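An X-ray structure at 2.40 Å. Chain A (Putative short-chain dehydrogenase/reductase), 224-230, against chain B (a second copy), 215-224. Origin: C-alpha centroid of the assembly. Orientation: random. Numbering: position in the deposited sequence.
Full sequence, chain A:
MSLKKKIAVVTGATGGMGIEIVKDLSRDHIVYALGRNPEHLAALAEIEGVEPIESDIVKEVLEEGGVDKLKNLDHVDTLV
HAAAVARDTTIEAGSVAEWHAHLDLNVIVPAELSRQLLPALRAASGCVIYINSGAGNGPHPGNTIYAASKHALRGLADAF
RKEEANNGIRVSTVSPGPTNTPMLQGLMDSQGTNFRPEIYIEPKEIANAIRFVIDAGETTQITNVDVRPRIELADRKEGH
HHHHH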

# COMPACT_ATOMS: atom_id res chain seq x y z
N ASN A 224 5.73 9.63 -7.87
CA ASN A 224 4.66 10.06 -7.00
C ASN A 224 5.11 11.14 -6.01
O ASN A 224 6.27 11.17 -5.59
CB ASN A 224 3.92 8.87 -6.35
CG ASN A 224 2.77 9.32 -5.42
OD1 ASN A 224 1.59 9.66 -5.86
ND2 ASN A 224 3.09 9.32 -4.11
N VAL A 225 4.22 12.07 -5.73
CA VAL A 225 4.51 13.16 -4.77
C VAL A 225 3.30 13.25 -3.88
O VAL A 225 2.21 13.49 -4.36
CB VAL A 225 4.72 14.53 -5.46
CG1 VAL A 225 4.96 15.61 -4.45
CG2 VAL A 225 5.88 14.50 -6.51
N ASP A 226 3.44 12.97 -2.58
CA ASP A 226 2.31 13.05 -1.66
C ASP A 226 2.31 14.44 -0.99
O ASP A 226 3.30 14.88 -0.44
CB ASP A 226 2.34 11.85 -0.71
CG ASP A 226 2.18 10.50 -1.46
OD1 ASP A 226 3.06 9.58 -1.31
OD2 ASP A 226 1.19 10.34 -2.27
N VAL A 227 1.20 15.15 -1.10
CA VAL A 227 1.09 16.55 -0.71
C VAL A 227 -0.00 16.68 0.37
O VAL A 227 -1.06 16.11 0.24
CB VAL A 227 0.73 17.45 -1.95
CG1 VAL A 227 0.56 18.89 -1.55
CG2 VAL A 227 1.78 17.31 -3.03
N ARG A 228 0.25 17.46 1.42
CA ARG A 228 -0.69 17.57 2.54
C ARG A 228 -0.62 18.98 3.09
O ARG A 228 0.38 19.64 2.92
CB ARG A 228 -0.33 16.59 3.65
CG ARG A 228 -0.97 15.25 3.49
CD ARG A 228 0.08 14.26 3.25
NE ARG A 228 -0.41 12.92 2.93
CZ ARG A 228 -0.87 12.52 1.73
NH1 ARG A 228 -1.26 11.25 1.57
NH2 ARG A 228 -0.95 13.37 0.71
N PRO A 229 -1.69 19.45 3.75
CA PRO A 229 -1.63 20.73 4.46
C PRO A 229 -0.65 20.72 5.64
O PRO A 229 -0.34 19.68 6.19
CB PRO A 229 -3.05 20.91 5.01
CG PRO A 229 -3.93 19.91 4.26
CD PRO A 229 -3.03 18.82 3.78
N ARG A 230 -0.16 21.89 5.97
CA ARG A 230 0.48 22.16 7.25
C ARG A 230 -0.55 22.74 8.21
O ARG A 230 -0.37 22.64 9.44
CB ARG A 230 1.58 23.19 7.07
CG ARG A 230 2.89 22.62 6.64
CD ARG A 230 3.81 23.71 6.21
NE ARG A 230 4.49 24.25 7.35
CZ ARG A 230 5.63 24.91 7.27
NH1 ARG A 230 6.20 25.08 6.08
NH2 ARG A 230 6.19 25.37 8.40
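Chain B, residues 215-224: DAGETTQITN

Thr223(B) is the odd residue in this antiparallel pairing between two copies of the protein: the CA register steps from Val227(A)-Ile222(B) to Asp226(A)-Asn224(B) and skips it. With phi/psi of -91/-23 it departs from the extended backbone of its neighbours, yet its N still donates to Asp226(A) O at 3.0 Å. In chain B, a type I turn from Gly217(B) to Thr220(B), closed by a hydrogen bond from Thr220(B) N to Gly217(B) O (3.3 Å), leads into the strand that begins at Thr220(B). This strand runs against strand 224-229 of chain A, their directions 146° apart and their axes approaching to 4.6 Å. Arg228(A) faces Gln221(B) as a hydrogen-bonded pair, CA to CA 5.4 Å: Arg228(A) N gives to Gln221(B) O at 3.0 Å, and Gln221(B) N to Arg228(A) O at 2.7 Å. Val227(A) and Ile222(B) form the next, non-hydrogen-bonded pair, with CA atoms 4.7 Å apart and side chains on the same face; CG2 of Val227(A) lies 4.0 Å from CD1 of Ile222(B), while CG1 of Val225(A) comes within 3.9 Å of Ile222(B) CG2. Farther along, Asp226(A) N donates to Asn224(B) O (2.8 Å). The face carrying Arg228(A) and Gln221(B) also bears Asp226(A) and Asn224(B), joined weakly from Asn224(B) ND2 to Asp226(A) OD1 at 3.4 Å. At the other end Pro229(A) sits against Thr220(B), CA to CA 4.4 Å, with their side chains diverging. Pro229(A) occupies a non-hydrogen-bonded position, where no amide hydrogen is needed across the ladder; in addition, Gln221(B) NE2 donates to Pro229(A) O at 2.7 Å. Beyond it, Arg230(A) N donates to Thr219(B) O at 2.8 Å, and its side chain reaches the turn, where NH1 makes a weak bond to Gly217(B) O (3.3 Å) and the carbonyl O of Glu218(B) lies over one guanidinium face.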

# COMPACT_ATOMS: atom_id res chain seq x y z
N ASP B 215 11.15 23.36 0.40
CA ASP B 215 10.79 24.68 -0.16
C ASP B 215 9.28 24.90 -0.14
O ASP B 215 8.80 25.97 -0.47
CB ASP B 215 11.31 24.88 -1.59
CG ASP B 215 12.67 25.60 -1.66
OD1 ASP B 215 13.23 25.96 -0.60
OD2 ASP B 215 13.20 25.80 -2.82
N ALA B 216 8.55 23.86 0.26
CA ALA B 216 7.10 23.92 0.40
C ALA B 216 6.63 25.17 1.16
O ALA B 216 7.24 25.57 2.14
CB ALA B 216 6.59 22.63 1.08
N GLY B 217 5.54 25.79 0.71
CA GLY B 217 5.04 27.02 1.35
C GLY B 217 4.56 26.84 2.79
O GLY B 217 4.54 25.71 3.32
N GLU B 218 4.16 27.95 3.42
CA GLU B 218 3.62 27.96 4.80
C GLU B 218 2.41 27.03 5.06
O GLU B 218 2.17 26.64 6.19
CB GLU B 218 3.25 29.41 5.22
N THR B 219 1.66 26.67 4.03
CA THR B 219 0.45 25.88 4.25
C THR B 219 0.57 24.47 3.76
O THR B 219 -0.36 23.70 3.81
CB THR B 219 -0.68 26.45 3.44
OG1 THR B 219 -0.37 26.24 2.04
CG2 THR B 219 -0.88 27.95 3.76
N THR B 220 1.71 24.10 3.23
CA THR B 220 1.82 22.76 2.62
C THR B 220 3.02 21.99 3.10
O THR B 220 4.02 22.58 3.48
CB THR B 220 1.93 22.92 1.11
OG1 THR B 220 0.82 23.69 0.71
CG2 THR B 220 1.90 21.60 0.38
N GLN B 221 2.91 20.68 3.07
CA GLN B 221 4.10 19.89 3.24
C GLN B 221 4.10 18.74 2.27
O GLN B 221 3.06 18.24 1.92
CB GLN B 221 4.12 19.36 4.64
CG GLN B 221 2.88 18.59 4.97
CD GLN B 221 2.90 18.09 6.42
OE1 GLN B 221 3.86 17.42 6.86
NE2 GLN B 221 1.88 18.44 7.17
N ILE B 222 5.29 18.29 1.88
CA ILE B 222 5.45 17.19 0.97
C ILE B 222 5.88 16.01 1.81
O ILE B 222 7.01 15.99 2.28
CB ILE B 222 6.58 17.50 -0.02
CG1 ILE B 222 6.40 18.89 -0.65
CG2 ILE B 222 6.66 16.42 -1.06
CD1 ILE B 222 5.08 19.06 -1.48
N THR B 223 5.02 15.01 2.00
CA THR B 223 5.36 13.94 2.96
C THR B 223 6.09 12.75 2.32
O THR B 223 6.75 12.00 3.00
CB THR B 223 4.13 13.37 3.65
OG1 THR B 223 3.18 12.93 2.65
CG2 THR B 223 3.50 14.41 4.59
N ASN B 224 5.94 12.57 1.02
CA ASN B 224 6.72 11.55 0.37
C ASN B 224 6.96 11.90 -1.11
O ASN B 224 6.11 12.57 -1.72
CB ASN B 224 6.07 10.17 0.53
CG ASN B 224 6.86 9.06 -0.18
OD1 ASN B 224 7.99 8.69 0.23
ND2 ASN B 224 6.29 8.56 -1.27